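Local coordinates for protein D-galactonate dehydratase family member SEN1436 (Salmonella enterica subsp. enterica serovar Enteritidis, PDB 3TW9) that dehydrates D-gluconate to 2-dehydro-3-deoxy-D-gluconate with low activity in vitro, using one magnesium ion per subunit, and probably has no significant role in gluconate breakdown in vivo, at residues C[49-63]-C[117-130]. Numbering follows the deposited sequence.
Sequences VKIETNEPGLYGLGC and SGVDMALWDIKGKL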
ATOM      1  N   VAL C  49      15.387 -14.415  13.260  1.00 20.33           N
ATOM      2  CA  VAL C  49      16.155 -13.279  13.766  1.00 22.34           C
ATOM      3  C   VAL C  49      15.554 -12.751  15.057  1.00 26.73           C
ATOM      4  O   VAL C  49      14.353 -12.497  15.107  1.00 23.49           O
ATOM      5  CB  VAL C  49      16.211 -12.112  12.699  1.00 24.95           C
ATOM      6  CG1 VAL C  49      16.740 -10.787  13.283  1.00 33.11           C
ATOM      7  CG2 VAL C  49      17.086 -12.516  11.530  1.00 22.61           C
ATOM      8  N   LYS C  50      16.408 -12.555  16.074  1.00 21.99           N
ATOM      9  CA  LYS C  50      16.016 -11.850  17.304  1.00 22.63           C
ATOM     10  C   LYS C  50      16.752 -10.540  17.391  1.00 21.18           C
ATOM     11  O   LYS C  50      17.990 -10.509  17.351  1.00 28.63           O
ATOM     12  CB  LYS C  50      16.310 -12.697  18.539  1.00 25.75           C
ATOM     13  CG  LYS C  50      15.904 -12.055  19.877  1.00 26.26           C
ATOM     14  CD  LYS C  50      15.976 -13.100  20.959  1.00 33.99           C
ATOM     15  CE  LYS C  50      15.451 -12.612  22.276  1.00 37.64           C
ATOM     16  NZ  LYS C  50      15.419 -13.785  23.202  1.00 32.28           N
ATOM     17  N   ILE C  51      16.003  -9.449  17.514  1.00 22.08           N
ATOM     18  CA  ILE C  51      16.588  -8.126  17.649  1.00 23.59           C
ATOM     19  C   ILE C  51      16.372  -7.635  19.075  1.00 27.14           C
ATOM     20  O   ILE C  51      15.236  -7.459  19.498  1.00 24.41           O
ATOM     21  CB  ILE C  51      15.965  -7.116  16.634  1.00 24.68           C
ATOM     22  CG1 ILE C  51      16.366  -7.492  15.199  1.00 30.14           C
ATOM     23  CG2 ILE C  51      16.417  -5.684  16.933  1.00 28.66           C
ATOM     24  CD1 ILE C  51      15.919  -6.494  14.164  1.00 31.24           C
ATOM     25  N   GLU C  52      17.464  -7.424  19.802  1.00 28.08           N
ATOM     26  CA  GLU C  52      17.374  -6.904  21.162  0.50 29.68           C
ATOM     27  C   GLU C  52      17.500  -5.384  21.185  1.00 28.16           C
ATOM     28  O   GLU C  52      18.131  -4.776  20.316  1.00 29.14           O
ATOM     29  CB  GLU C  52      18.421  -7.556  22.072  0.50 29.69           C
ATOM     30  CG  GLU C  52      18.111  -9.010  22.407  0.50 39.47           C
ATOM     31  CD  GLU C  52      19.206  -9.672  23.216  0.50 44.42           C
ATOM     32  OE1 GLU C  52      20.363  -9.207  23.146  0.50 45.41           O
ATOM     33  OE2 GLU C  52      18.905 -10.657  23.920  0.50 39.79           O
ATOM     34  N   THR C  53      16.885  -4.765  22.182  1.00 28.70           N
ATOM     35  CA  THR C  53      16.984  -3.322  22.308  1.00 23.05           C
ATOM     36  C   THR C  53      17.621  -2.931  23.642  1.00 36.68           C
ATOM     37  O   THR C  53      17.931  -3.798  24.473  1.00 35.03           O
ATOM     38  CB  THR C  53      15.622  -2.652  22.226  1.00 29.84           C
ATOM     39  OG1 THR C  53      14.871  -2.980  23.399  1.00 31.98           O
ATOM     40  CG2 THR C  53      14.870  -3.094  20.964  1.00 29.16           C
ATOM     41  N   ASN C  54      17.795  -1.624  23.838  1.00 33.09           N
ATOM     42  CA  ASN C  54      18.280  -1.085  25.115  1.00 34.34           C
ATOM     43  C   ASN C  54      17.175  -0.875  26.153  1.00 31.93           C
ATOM     44  O   ASN C  54      17.409  -0.283  27.197  1.00 40.44           O
ATOM     45  CB  ASN C  54      19.099   0.203  24.901  1.00 26.89           C
ATOM     46  CG  ASN C  54      18.288   1.341  24.305  1.00 36.37           C
ATOM     47  OD1 ASN C  54      17.230   1.134  23.717  1.00 33.82           O
ATOM     48  ND2 ASN C  54      18.806   2.557  24.431  1.00 36.29           N
ATOM     49  N   GLU C  55      15.970  -1.349  25.850  1.00 31.52           N
ATOM     50  CA  GLU C  55      14.883  -1.419  26.806  1.00 35.11           C
ATOM     51  C   GLU C  55      14.811  -2.869  27.257  1.00 41.68           C
ATOM     52  O   GLU C  55      14.592  -3.755  26.426  1.00 41.23           O
ATOM     53  CB  GLU C  55      13.566  -1.002  26.150  1.00 41.42           C
ATOM     54  CG  GLU C  55      12.347  -1.052  27.065  1.00 57.30           C
ATOM     55  CD  GLU C  55      12.146   0.235  27.837  1.00 76.52           C
ATOM     56  OE1 GLU C  55      12.024   1.302  27.191  1.00 85.70           O
ATOM     57  OE2 GLU C  55      12.100   0.176  29.084  1.00 76.36           O
ATOM     58  N   PRO C  56      15.019  -3.122  28.568  1.00 38.80           N
ATOM     59  CA  PRO C  56      15.003  -4.485  29.117  1.00 42.38           C
ATOM     60  C   PRO C  56      13.703  -5.237  28.853  1.00 34.03           C
ATOM     61  O   PRO C  56      12.609  -4.729  29.121  1.00 42.35           O
ATOM     62  CB  PRO C  56      15.197  -4.257  30.630  1.00 41.86           C
ATOM     63  CG  PRO C  56      15.932  -2.988  30.707  1.00 41.20           C
ATOM     64  CD  PRO C  56      15.347  -2.133  29.609  1.00 43.80           C
ATOM     65  N   GLY C  57      13.828  -6.439  28.312  1.00 34.36           N
ATOM     66  CA  GLY C  57      12.655  -7.270  28.043  1.00 35.68           C
ATOM     67  C   GLY C  57      12.058  -7.067  26.662  1.00 31.61           C
ATOM     68  O   GLY C  57      11.277  -7.908  26.197  1.00 36.13           O
ATOM     69  N   LEU C  58      12.420  -5.961  26.008  1.00 32.21           N
ATOM     70  CA  LEU C  58      11.873  -5.628  24.680  1.00 36.62           C
ATOM     71  C   LEU C  58      12.761  -6.091  23.524  1.00 31.44           C
ATOM     72  O   LEU C  58      13.900  -5.637  23.351  1.00 28.51           O
ATOM     73  CB  LEU C  58      11.569  -4.136  24.550  1.00 29.58           C
ATOM     74  CG  LEU C  58      11.068  -3.638  23.182  1.00 31.42           C
ATOM     75  CD1 LEU C  58       9.702  -4.215  22.778  1.00 30.94           C
ATOM     76  CD2 LEU C  58      11.049  -2.135  23.210  1.00 24.54           C
ATOM     77  N   TYR C  59      12.222  -7.020  22.751  1.00 29.76           N
ATOM     78  CA  TYR C  59      12.915  -7.578  21.598  1.00 26.36           C
ATOM     79  C   TYR C  59      11.873  -7.963  20.575  1.00 30.32           C
ATOM     80  O   TYR C  59      10.689  -8.035  20.897  1.00 26.90           O
ATOM     81  CB  TYR C  59      13.733  -8.818  21.969  1.00 28.19           C
ATOM     82  CG  TYR C  59      12.954  -9.905  22.669  1.00 24.56           C
ATOM     83  CD1 TYR C  59      12.157 -10.821  21.960  1.00 26.45           C
ATOM     84  CD2 TYR C  59      13.041 -10.040  24.061  1.00 33.37           C
ATOM     85  CE1 TYR C  59      11.454 -11.829  22.629  1.00 30.05           C
ATOM     86  CE2 TYR C  59      12.347 -11.036  24.730  1.00 34.80           C
ATOM     87  CZ  TYR C  59      11.568 -11.924  24.020  1.00 31.58           C
ATOM     88  OH  TYR C  59      10.899 -12.892  24.712  1.00 38.91           O
ATOM     89  N   GLY C  60      12.327  -8.235  19.356  1.00 25.83           N
ATOM     90  CA  GLY C  60      11.421  -8.562  18.260  1.00 21.22           C
ATOM     91  C   GLY C  60      11.954  -9.802  17.563  1.00 25.46           C
ATOM     92  O   GLY C  60      13.176 -10.048  17.555  1.00 26.59           O
ATOM     93  N   LEU C  61      11.041 -10.583  16.992  1.00 23.07           N
ATOM     94  CA  LEU C  61      11.386 -11.782  16.254  1.00 22.37           C
ATOM     95  C   LEU C  61      10.894 -11.682  14.817  1.00 20.73           C
ATOM     96  O   LEU C  61       9.781 -11.185  14.565  1.00 21.73           O
ATOM     97  CB  LEU C  61      10.791 -13.045  16.872  1.00 21.83           C
ATOM     98  CG  LEU C  61      11.182 -13.294  18.322  1.00 29.42           C
ATOM     99  CD1 LEU C  61      10.381 -14.491  18.799  1.00 25.04           C
ATOM    100  CD2 LEU C  61      12.690 -13.518  18.409  1.00 26.23           C
ATOM    101  N   GLY C  62      11.709 -12.210  13.903  1.00 25.46           N
ATOM    102  CA  GLY C  62      11.373 -12.211  12.492  1.00 25.12           C
ATOM    103  C   GLY C  62      11.776 -13.508  11.822  1.00 21.96           C
ATOM    104  O   GLY C  62      12.690 -14.184  12.269  1.00 24.71           O
ATOM    105  N   CYS C  63      11.065 -13.870  10.761  1.00 22.47           N
ATOM    106  CA  CYS C  63      11.396 -15.061  10.021  1.00 22.00           C
ATOM    107  C   CYS C  63      12.357 -14.737   8.888  1.00 24.61           C
ATOM    108  O   CYS C  63      12.115 -13.793   8.109  1.00 24.85           O
ATOM    109  CB  CYS C  63      10.149 -15.758   9.462  1.00 16.91           C
ATOM    110  SG  CYS C  63      10.429 -17.436   8.863  1.00 21.88           S
ATOM    111  N   SER C 117      14.002  -9.635   5.757  1.00 19.72           N
ATOM    112  CA  SER C 117      12.738 -10.043   6.385  1.00 22.43           C
ATOM    113  C   SER C 117      12.916 -10.366   7.861  1.00 22.81           C
ATOM    114  O   SER C 117      12.076 -10.002   8.666  1.00 18.92           O
ATOM    115  CB  SER C 117      12.203 -11.268   5.709  1.00 20.66           C
ATOM    116  OG  SER C 117      11.051 -11.721   6.403  1.00 19.74           O
ATOM    117  N   GLY C 118      14.004 -11.052   8.213  1.00 20.78           N
ATOM    118  CA  GLY C 118      14.238 -11.345   9.635  1.00 24.75           C
ATOM    119  C   GLY C 118      14.218 -10.071  10.455  1.00 18.57           C
ATOM    120  O   GLY C 118      13.548  -9.983  11.491  1.00 23.42           O
ATOM    121  N   VAL C 119      14.927  -9.069   9.969  1.00 16.74           N
ATOM    122  CA  VAL C 119      14.988  -7.772  10.574  1.00 20.07           C
ATOM    123  C   VAL C 119      13.648  -7.032  10.529  1.00 22.87           C
ATOM    124  O   VAL C 119      13.174  -6.557  11.552  1.00 24.12           O
ATOM    125  CB  VAL C 119      16.101  -6.932   9.870  1.00 23.89           C
ATOM    126  CG1 VAL C 119      16.068  -5.487  10.305  1.00 21.88           C
ATOM    127  CG2 VAL C 119      17.486  -7.567  10.097  1.00 25.42           C
ATOM    128  N   ASP C 120      13.032  -6.949   9.340  1.00 21.36           N
ATOM    129  CA  ASP C 120      11.801  -6.190   9.164  1.00 19.70           C
ATOM    130  C   ASP C 120      10.679  -6.697  10.071  1.00 18.91           C
ATOM    131  O   ASP C 120      10.003  -5.903  10.755  1.00 23.68           O
ATOM    132  CB  ASP C 120      11.364  -6.239   7.692  1.00 25.28           C
ATOM    133  CG  ASP C 120      10.142  -5.407   7.426  1.00 17.65           C
ATOM    134  OD1 ASP C 120      10.269  -4.175   7.385  1.00 21.48           O
ATOM    135  OD2 ASP C 120       9.047  -6.004   7.301  1.00 20.32           O
ATOM    136  N   MET C 121      10.483  -8.006  10.066  1.00 21.85           N
ATOM    137  CA  MET C 121       9.443  -8.636  10.889  1.00 21.12           C
ATOM    138  C   MET C 121       9.716  -8.386  12.384  1.00 22.87           C
ATOM    139  O   MET C 121       8.794  -8.047  13.129  1.00 22.63           O
ATOM    140  CB  MET C 121       9.350 -10.136  10.630  1.00 20.48           C
ATOM    141  CG  MET C 121       8.817 -10.554   9.289  1.00 21.35           C
ATOM    142  SD  MET C 121       8.392 -12.278   9.401  1.00 23.80           S
ATOM    143  CE  MET C 121       8.054 -12.619   7.679  1.00 22.06           C
ATOM    144  N   ALA C 122      10.977  -8.532  12.806  1.00 22.11           N
ATOM    145  CA  ALA C 122      11.354  -8.263  14.215  1.00 22.77           C
ATOM    146  C   ALA C 122      11.034  -6.840  14.603  1.00 18.90           C
ATOM    147  O   ALA C 122      10.535  -6.593  15.679  1.00 22.38           O
ATOM    148  CB  ALA C 122      12.826  -8.547  14.444  1.00 24.04           C
ATOM    149  N   LEU C 123      11.292  -5.892  13.701  1.00 18.23           N
ATOM    150  CA  LEU C 123      10.982  -4.485  13.984  1.00 21.50           C
ATOM    151  C   LEU C 123       9.479  -4.227  14.112  1.00 22.56           C
ATOM    152  O   LEU C 123       9.059  -3.455  14.978  1.00 24.18           O
ATOM    153  CB  LEU C 123      11.573  -3.550  12.919  1.00 23.04           C
ATOM    154  CG  LEU C 123      13.101  -3.567  12.816  1.00 19.87           C
ATOM    155  CD1 LEU C 123      13.580  -2.656  11.699  1.00 19.21           C
ATOM    156  CD2 LEU C 123      13.776  -3.152  14.125  1.00 26.26           C
ATOM    157  N   TRP C 124       8.681  -4.885  13.269  1.00 22.56           N
ATOM    158  CA  TRP C 124       7.212  -4.790  13.375  1.00 26.27           C
ATOM    159  C   TRP C 124       6.737  -5.353  14.719  1.00 21.40           C
ATOM    160  O   TRP C 124       5.873  -4.767  15.356  1.00 20.29           O
ATOM    161  CB  TRP C 124       6.513  -5.491  12.199  1.00 22.36           C
ATOM    162  CG  TRP C 124       6.415  -4.600  10.985  1.00 22.02           C
ATOM    163  CD1 TRP C 124       7.152  -4.697   9.832  1.00 16.23           C
ATOM    164  CD2 TRP C 124       5.560  -3.453  10.825  1.00 22.44           C
ATOM    165  NE1 TRP C 124       6.789  -3.698   8.956  1.00 14.56           N
ATOM    166  CE2 TRP C 124       5.823  -2.911   9.548  1.00 18.14           C
ATOM    167  CE3 TRP C 124       4.591  -2.834  11.639  1.00 23.33           C
ATOM    168  CZ2 TRP C 124       5.154  -1.762   9.062  1.00 20.69           C
ATOM    169  CZ3 TRP C 124       3.921  -1.694  11.156  1.00 25.79           C
ATOM    170  CH2 TRP C 124       4.208  -1.178   9.875  1.00 28.89           C
ATOM    171  N   ASP C 125       7.324  -6.486  15.116  1.00 25.21           N
ATOM    172  CA  ASP C 125       7.103  -7.099  16.436  1.00 22.64           C
ATOM    173  C   ASP C 125       7.393  -6.071  17.548  1.00 27.47           C
ATOM    174  O   ASP C 125       6.538  -5.821  18.394  1.00 24.98           O
ATOM    175  CB  ASP C 125       8.014  -8.342  16.570  1.00 21.67           C
ATOM    176  CG  ASP C 125       7.606  -9.294  17.704  1.00 24.16           C
ATOM    177  OD1 ASP C 125       6.426  -9.327  18.091  1.00 25.54           O
ATOM    178  OD2 ASP C 125       8.492 -10.048  18.159  1.00 24.50           O
ATOM    179  N   ILE C 126       8.582  -5.457  17.503  1.00 21.16           N
ATOM    180  CA  ILE C 126       8.969  -4.410  18.428  1.00 20.05           C
ATOM    181  C   ILE C 126       7.959  -3.270  18.449  1.00 26.95           C
ATOM    182  O   ILE C 126       7.516  -2.865  19.520  1.00 27.38           O
ATOM    183  CB  ILE C 126      10.424  -3.917  18.189  1.00 24.41           C
ATOM    184  CG1 ILE C 126      11.425  -4.952  18.705  1.00 21.71           C
ATOM    185  CG2 ILE C 126      10.701  -2.571  18.868  1.00 28.83           C
ATOM    186  CD1 ILE C 126      12.766  -4.882  17.955  1.00 24.17           C
ATOM    187  N   LYS C 127       7.547  -2.787  17.271  1.00 23.15           N
ATOM    188  CA  LYS C 127       6.560  -1.700  17.195  1.00 24.63           C
ATOM    189  C   LYS C 127       5.208  -2.078  17.844  1.00 19.46           C
ATOM    190  O   LYS C 127       4.611  -1.264  18.551  1.00 26.29           O
ATOM    191  CB  LYS C 127       6.358  -1.247  15.732  1.00 20.79           C
ATOM    192  CG  LYS C 127       5.588   0.100  15.581  1.00 22.05           C
ATOM    193  CD  LYS C 127       5.651   0.632  14.142  1.00 34.23           C
ATOM    194  CE  LYS C 127       7.031   1.239  13.790  1.00 25.34           C
ATOM    195  NZ  LYS C 127       7.216   2.648  14.228  1.00 25.15           N
ATOM    196  N   GLY C 128       4.752  -3.297  17.594  1.00 22.12           N
ATOM    197  CA  GLY C 128       3.530  -3.830  18.216  1.00 20.29           C
ATOM    198  C   GLY C 128       3.619  -3.956  19.726  1.00 25.69           C
ATOM    199  O   GLY C 128       2.687  -3.561  20.437  1.00 25.09           O
ATOM    200  N   LYS C 129       4.740  -4.496  20.217  1.00 25.65           N
ATOM    201  CA  LYS C 129       5.014  -4.538  21.657  1.00 30.26           C
ATOM    202  C   LYS C 129       5.004  -3.144  22.263  1.00 20.74           C
ATOM    203  O   LYS C 129       4.346  -2.924  23.262  1.00 27.12           O
ATOM    204  CB  LYS C 129       6.319  -5.299  21.965  1.00 24.75           C
ATOM    205  CG  LYS C 129       6.221  -6.786  21.597  1.00 23.26           C
ATOM    206  CD  LYS C 129       7.506  -7.511  21.825  1.00 24.46           C
ATOM    207  CE  LYS C 129       7.369  -8.984  21.528  1.00 27.80           C
ATOM    208  NZ  LYS C 129       8.597  -9.718  21.961  1.00 28.19           N
ATOM    209  N   LEU C 130       5.692  -2.196  21.637  1.00 22.55           N
ATOM    210  CA  LEU C 130       5.695  -0.811  22.102  1.00 26.04           C
ATOM    211  C   LEU C 130       4.311  -0.170  22.131  1.00 29.95           C
ATOM    212  O   LEU C 130       3.975   0.555  23.075  1.00 25.70           O
ATOM    213  CB  LEU C 130       6.632   0.060  21.263  1.00 28.58           C
ATOM    214  CG  LEU C 130       8.132   0.003  21.534  1.00 39.43           C
ATOM    215  CD1 LEU C 130       8.822   0.769  20.431  1.00 34.41           C
ATOM    216  CD2 LEU C 130       8.478   0.584  22.898  1.00 31.74           C
TER
HETATM  217  O   HOH W   1       9.733  -8.403  24.256  1.00 37.73           O
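Strand 59-63 crosses close over helix 117-130, the axes 5.3 Å apart and their directions at 141°, and Gly60 CA is 4.1 Å from Ala122 CA. Gly60 and Gly62, having no side chain, lie directly against the helix backbone. Gly60 CA points a C-H at Ala122 O, and Gly62 CA one at Gly118 O, 3.3 Å away. Asp125 takes the backbone N of Leu61 on the anti lone pair of OD2, at 2.9 Å. With CG anti to the backbone N (chi1 -163°), its carboxylate is carried to the strand; OD1 is held by the backbone N of Leu408. The extended Lys129 chain and Leu58 run past each other in opposite directions, Leu58 CD1 against Lys129 CB. Lys129 NZ donates to Tyr59 O at 2.9 Å, tilted out of the carbonyl plane, and makes an off-centre cation-pi contact with the Tyr59 ring. A water over the ring centre also accepts from NZ. Tyr59 OH bonds to Asp411. The hairpin and helix belong to the N-terminal capping domain of the enolase superfamily, whose three-stranded antiparallel sheet packs on helices. Strand 49-53 stands farther off, and side chains fill the gap. Ile51 CD1 meets Ala122 CB at 3.7 Å and also touches Val119 CG1 and Leu123 CD2; its CG2 meets Ile126 CD1. Ile31 and helix 70-85 continue this apolar layer. Ser117 OG donates to Cys63 O, nearly straight on (C=O...donor 170°). Met121 SD weakly accepts from Cys63 N, 3.4 Å away. The Cys63 side chain is about 9 Å from that of substrate-binding Asp354.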